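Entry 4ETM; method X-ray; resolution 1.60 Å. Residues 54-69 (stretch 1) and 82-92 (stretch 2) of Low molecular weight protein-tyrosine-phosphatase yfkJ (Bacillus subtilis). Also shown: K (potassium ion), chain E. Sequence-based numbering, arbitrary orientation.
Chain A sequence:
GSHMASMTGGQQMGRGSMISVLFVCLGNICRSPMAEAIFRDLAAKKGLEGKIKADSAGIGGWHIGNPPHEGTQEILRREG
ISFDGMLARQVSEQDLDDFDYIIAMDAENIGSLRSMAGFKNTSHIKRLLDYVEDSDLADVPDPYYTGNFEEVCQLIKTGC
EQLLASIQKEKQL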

# COMPACT_ATOMS: atom_id res chain seq x y z
N ALA A 54 -5.89 -17.37 -14.85
CA ALA A 54 -5.85 -16.61 -13.60
C ALA A 54 -5.43 -17.47 -12.40
O ALA A 54 -5.63 -18.69 -12.41
CB ALA A 54 -7.19 -15.93 -13.33
N ASP A 55 -4.85 -16.83 -11.39
CA ASP A 55 -4.44 -17.48 -10.15
C ASP A 55 -4.60 -16.43 -9.06
O ASP A 55 -4.92 -15.27 -9.36
CB ASP A 55 -2.98 -17.95 -10.21
CG ASP A 55 -2.59 -18.83 -9.02
OD1 ASP A 55 -3.49 -19.40 -8.35
OD2 ASP A 55 -1.37 -18.97 -8.76
N SER A 56 -4.41 -16.80 -7.80
CA SER A 56 -4.40 -15.80 -6.74
C SER A 56 -3.29 -16.08 -5.74
O SER A 56 -2.64 -17.09 -5.84
CB SER A 56 -5.77 -15.63 -6.06
OG SER A 56 -6.31 -16.84 -5.56
N ALA A 57 -3.04 -15.19 -4.81
CA ALA A 57 -2.03 -15.43 -3.77
C ALA A 57 -2.16 -14.33 -2.74
O ALA A 57 -2.73 -13.27 -3.02
CB ALA A 57 -0.61 -15.44 -4.36
N GLY A 58 -1.60 -14.56 -1.56
CA GLY A 58 -1.74 -13.60 -0.49
C GLY A 58 -0.43 -12.99 -0.03
O GLY A 58 0.61 -13.61 -0.15
N ILE A 59 -0.51 -11.78 0.50
CA ILE A 59 0.65 -11.16 1.10
C ILE A 59 1.15 -11.94 2.33
O ILE A 59 2.36 -12.16 2.47
CB ILE A 59 0.37 -9.70 1.51
CG1 ILE A 59 0.01 -8.86 0.28
CG2 ILE A 59 1.62 -9.13 2.18
CD1 ILE A 59 1.06 -8.91 -0.82
N GLY A 60 0.20 -12.35 3.18
CA GLY A 60 0.54 -13.00 4.43
C GLY A 60 0.48 -14.51 4.31
O GLY A 60 -0.01 -15.04 3.31
N GLY A 61 0.95 -15.20 5.34
CA GLY A 61 1.06 -16.65 5.27
C GLY A 61 0.21 -17.42 6.26
O GLY A 61 0.37 -18.64 6.39
N TRP A 62 -0.70 -16.75 6.95
CA TRP A 62 -1.48 -17.42 8.00
C TRP A 62 -2.34 -18.58 7.50
O TRP A 62 -2.60 -19.50 8.24
CB TRP A 62 -2.41 -16.43 8.70
CG TRP A 62 -1.77 -15.18 9.07
CD1 TRP A 62 -1.02 -14.93 10.19
CD2 TRP A 62 -1.79 -13.97 8.32
NE1 TRP A 62 -0.58 -13.63 10.18
CE2 TRP A 62 -1.04 -13.02 9.04
CE3 TRP A 62 -2.38 -13.59 7.11
CZ2 TRP A 62 -0.87 -11.71 8.59
CZ3 TRP A 62 -2.19 -12.30 6.66
CH2 TRP A 62 -1.45 -11.37 7.40
N HIS A 63 -2.77 -18.52 6.23
CA HIS A 63 -3.80 -19.45 5.76
C HIS A 63 -3.33 -20.37 4.65
O HIS A 63 -4.14 -21.08 4.06
CB HIS A 63 -4.99 -18.66 5.24
CG HIS A 63 -5.47 -17.60 6.19
ND1 HIS A 63 -5.96 -17.89 7.45
CD2 HIS A 63 -5.53 -16.26 6.06
CE1 HIS A 63 -6.31 -16.77 8.05
NE2 HIS A 63 -6.06 -15.76 7.23
N ILE A 64 -2.03 -20.36 4.38
CA ILE A 64 -1.45 -21.24 3.37
C ILE A 64 -2.01 -22.66 3.39
O ILE A 64 -2.01 -23.34 4.43
CB ILE A 64 0.09 -21.28 3.47
CG1 ILE A 64 0.68 -19.90 3.16
CG2 ILE A 64 0.65 -22.35 2.54
CD1 ILE A 64 2.18 -19.78 3.38
N GLY A 65 -2.53 -23.08 2.24
CA GLY A 65 -3.05 -24.43 2.10
C GLY A 65 -4.53 -24.59 2.39
O GLY A 65 -5.09 -25.67 2.19
N ASN A 66 -5.17 -23.53 2.88
CA ASN A 66 -6.60 -23.57 3.18
C ASN A 66 -7.49 -23.15 2.01
O ASN A 66 -7.08 -22.33 1.18
CB ASN A 66 -6.89 -22.72 4.42
CG ASN A 66 -6.11 -23.19 5.64
OD1 ASN A 66 -5.58 -24.31 5.67
ND2 ASN A 66 -6.02 -22.34 6.65
N PRO A 67 -8.70 -23.72 1.93
CA PRO A 67 -9.68 -23.33 0.91
C PRO A 67 -10.21 -21.93 1.22
O PRO A 67 -9.91 -21.42 2.29
CB PRO A 67 -10.79 -24.36 1.09
CG PRO A 67 -10.65 -24.83 2.49
CD PRO A 67 -9.18 -24.86 2.73
N PRO A 68 -10.97 -21.33 0.30
CA PRO A 68 -11.42 -19.97 0.61
C PRO A 68 -12.30 -19.92 1.86
O PRO A 68 -12.86 -20.92 2.28
CB PRO A 68 -12.22 -19.57 -0.63
CG PRO A 68 -11.71 -20.48 -1.73
CD PRO A 68 -11.38 -21.77 -1.05
N HIS A 69 -12.37 -18.73 2.45
CA HIS A 69 -13.24 -18.47 3.58
C HIS A 69 -14.66 -18.93 3.26
O HIS A 69 -15.07 -18.90 2.10
CB HIS A 69 -13.23 -16.97 3.84
CG HIS A 69 -13.85 -16.58 5.13
ND1 HIS A 69 -15.22 -16.54 5.32
CD2 HIS A 69 -13.30 -16.21 6.31
CE1 HIS A 69 -15.47 -16.16 6.56
NE2 HIS A 69 -14.32 -15.95 7.18
N SER A 82 -17.58 -22.34 -9.64
CA SER A 82 -16.76 -23.35 -8.98
C SER A 82 -15.49 -22.77 -8.36
O SER A 82 -15.01 -21.72 -8.78
CB SER A 82 -16.40 -24.46 -9.97
OG SER A 82 -15.37 -25.29 -9.45
N PHE A 83 -14.96 -23.47 -7.36
CA PHE A 83 -13.67 -23.12 -6.77
C PHE A 83 -12.89 -24.37 -6.39
O PHE A 83 -12.03 -24.33 -5.50
CB PHE A 83 -13.81 -22.20 -5.56
CG PHE A 83 -14.86 -22.64 -4.57
CD1 PHE A 83 -16.19 -22.31 -4.75
CD2 PHE A 83 -14.51 -23.38 -3.44
CE1 PHE A 83 -17.15 -22.72 -3.84
CE2 PHE A 83 -15.47 -23.79 -2.54
CZ PHE A 83 -16.79 -23.45 -2.74
N ASP A 84 -13.18 -25.47 -7.08
CA ASP A 84 -12.50 -26.75 -6.88
C ASP A 84 -10.99 -26.62 -6.98
O ASP A 84 -10.46 -26.10 -7.96
CB ASP A 84 -13.02 -27.77 -7.90
CG ASP A 84 -12.32 -29.12 -7.79
OD1 ASP A 84 -12.76 -29.95 -6.97
OD2 ASP A 84 -11.34 -29.35 -8.54
N GLY A 85 -10.29 -27.07 -5.94
CA GLY A 85 -8.84 -27.08 -5.95
C GLY A 85 -8.16 -25.76 -5.59
O GLY A 85 -6.93 -25.68 -5.60
N MET A 86 -8.95 -24.74 -5.29
CA MET A 86 -8.38 -23.45 -4.91
C MET A 86 -7.95 -23.46 -3.44
O MET A 86 -8.78 -23.68 -2.55
CB MET A 86 -9.34 -22.29 -5.24
CG MET A 86 -9.63 -22.19 -6.75
SD MET A 86 -10.86 -20.97 -7.27
CE MET A 86 -10.31 -19.56 -6.31
N LEU A 87 -6.66 -23.26 -3.20
CA LEU A 87 -6.09 -23.38 -1.85
C LEU A 87 -5.07 -22.30 -1.61
O LEU A 87 -4.10 -22.23 -2.34
CB LEU A 87 -5.36 -24.71 -1.70
CG LEU A 87 -6.13 -26.02 -1.73
CD1 LEU A 87 -5.13 -27.15 -1.66
CD2 LEU A 87 -7.09 -26.06 -0.57
N ALA A 88 -5.20 -21.54 -0.53
CA ALA A 88 -4.35 -20.37 -0.29
C ALA A 88 -2.84 -20.60 -0.42
O ALA A 88 -2.32 -21.65 -0.02
CB ALA A 88 -4.66 -19.77 1.07
N ARG A 89 -2.16 -19.59 -0.94
CA ARG A 89 -0.71 -19.59 -1.04
C ARG A 89 -0.20 -18.18 -0.86
O ARG A 89 -0.94 -17.21 -1.03
CB ARG A 89 -0.23 -20.17 -2.37
CG ARG A 89 -0.23 -19.19 -3.54
CD ARG A 89 0.28 -19.90 -4.80
NE ARG A 89 0.19 -19.09 -6.01
CZ ARG A 89 1.12 -18.23 -6.41
NH1 ARG A 89 2.22 -18.04 -5.67
NH2 ARG A 89 0.95 -17.54 -7.52
N GLN A 90 1.08 -18.05 -0.51
CA GLN A 90 1.66 -16.76 -0.25
C GLN A 90 2.46 -16.33 -1.48
O GLN A 90 3.21 -17.12 -2.04
CB GLN A 90 2.58 -16.83 0.97
CG GLN A 90 3.21 -15.50 1.37
CD GLN A 90 3.88 -15.58 2.73
OE1 GLN A 90 4.44 -16.61 3.10
NE2 GLN A 90 3.82 -14.50 3.48
N VAL A 91 2.28 -15.09 -1.89
CA VAL A 91 2.98 -14.57 -3.06
C VAL A 91 4.50 -14.52 -2.83
O VAL A 91 4.97 -14.36 -1.71
CB VAL A 91 2.46 -13.17 -3.40
CG1 VAL A 91 2.90 -12.16 -2.35
CG2 VAL A 91 2.91 -12.76 -4.80
N SER A 92 5.25 -14.68 -3.90
CA SER A 92 6.70 -14.65 -3.82
C SER A 92 7.25 -13.75 -4.91
O SER A 92 6.52 -13.34 -5.82
CB SER A 92 7.28 -16.05 -3.94
OG SER A 92 6.97 -16.61 -5.20
K K E . -4.37 -19.55 -4.41
O HOH W 1 -7.43 -19.34 -3.27

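Two short runs of backbone hydrogen bonding hold these stretches together, and the side chains adjust to them. Around Gly58 a single beta bridge forms: Gly58 N donates to Arg89 O (2.8 Å) and Val91 N to Gly58 O (2.8 Å). Farther along, Gly65 N donates to Ala88 O and Ala88 N to Asn66 O, both at 2.7 Å. Gly65 suits its place because its phi of 92°, within the type II turn from His63 to Asn66, would jam a CB against the preceding carbonyl oxygen.

Arg89 has its CA-to-CB bond pointing away from stretch 1, yet its end returns. With chi1 at 83° (p) and chi2 and chi3 both t, the extended chain carries the guanidinium to Asp55, whose t rotamer likewise brings its carboxylate nearer. NH2 and NE of Arg89 both donate to Asp55 OD2, at 3.0 and 3.2 Å, forming a salt bridge at the guanidinium's edge. Ala57 CB lies over one face of that group, a place where a small apolar side chain fits; the same methyl packs 3.9 Å from Val91 CB.

Gln90 is nearly fully extended, t at chi1 and chi2, so its amide reaches beyond the bridge, where NE2 donates almost linearly to Ile59 O (2.9 Å, 177°). Its aliphatic part serves too, with Gln90 CB 3.8 Å from Ile64 CD1. Ile59 starts out pointing away, but its m,m conformation brings CD1 back to within 4.0 Å of Val91 CG1.

Ala88 points toward stretch 1, and its CB sits just 3.3 Å from His63 O, so a methyl fills the space closely. At the far end, Leu87 (m,t) sets CD2 4.1 Å from Pro67 CD, while Pro68 CD approaches Phe83 CD2 at 4.3 Å. Prolines suit this end: they lack an amide hydrogen but offer apolar ring carbons for packing.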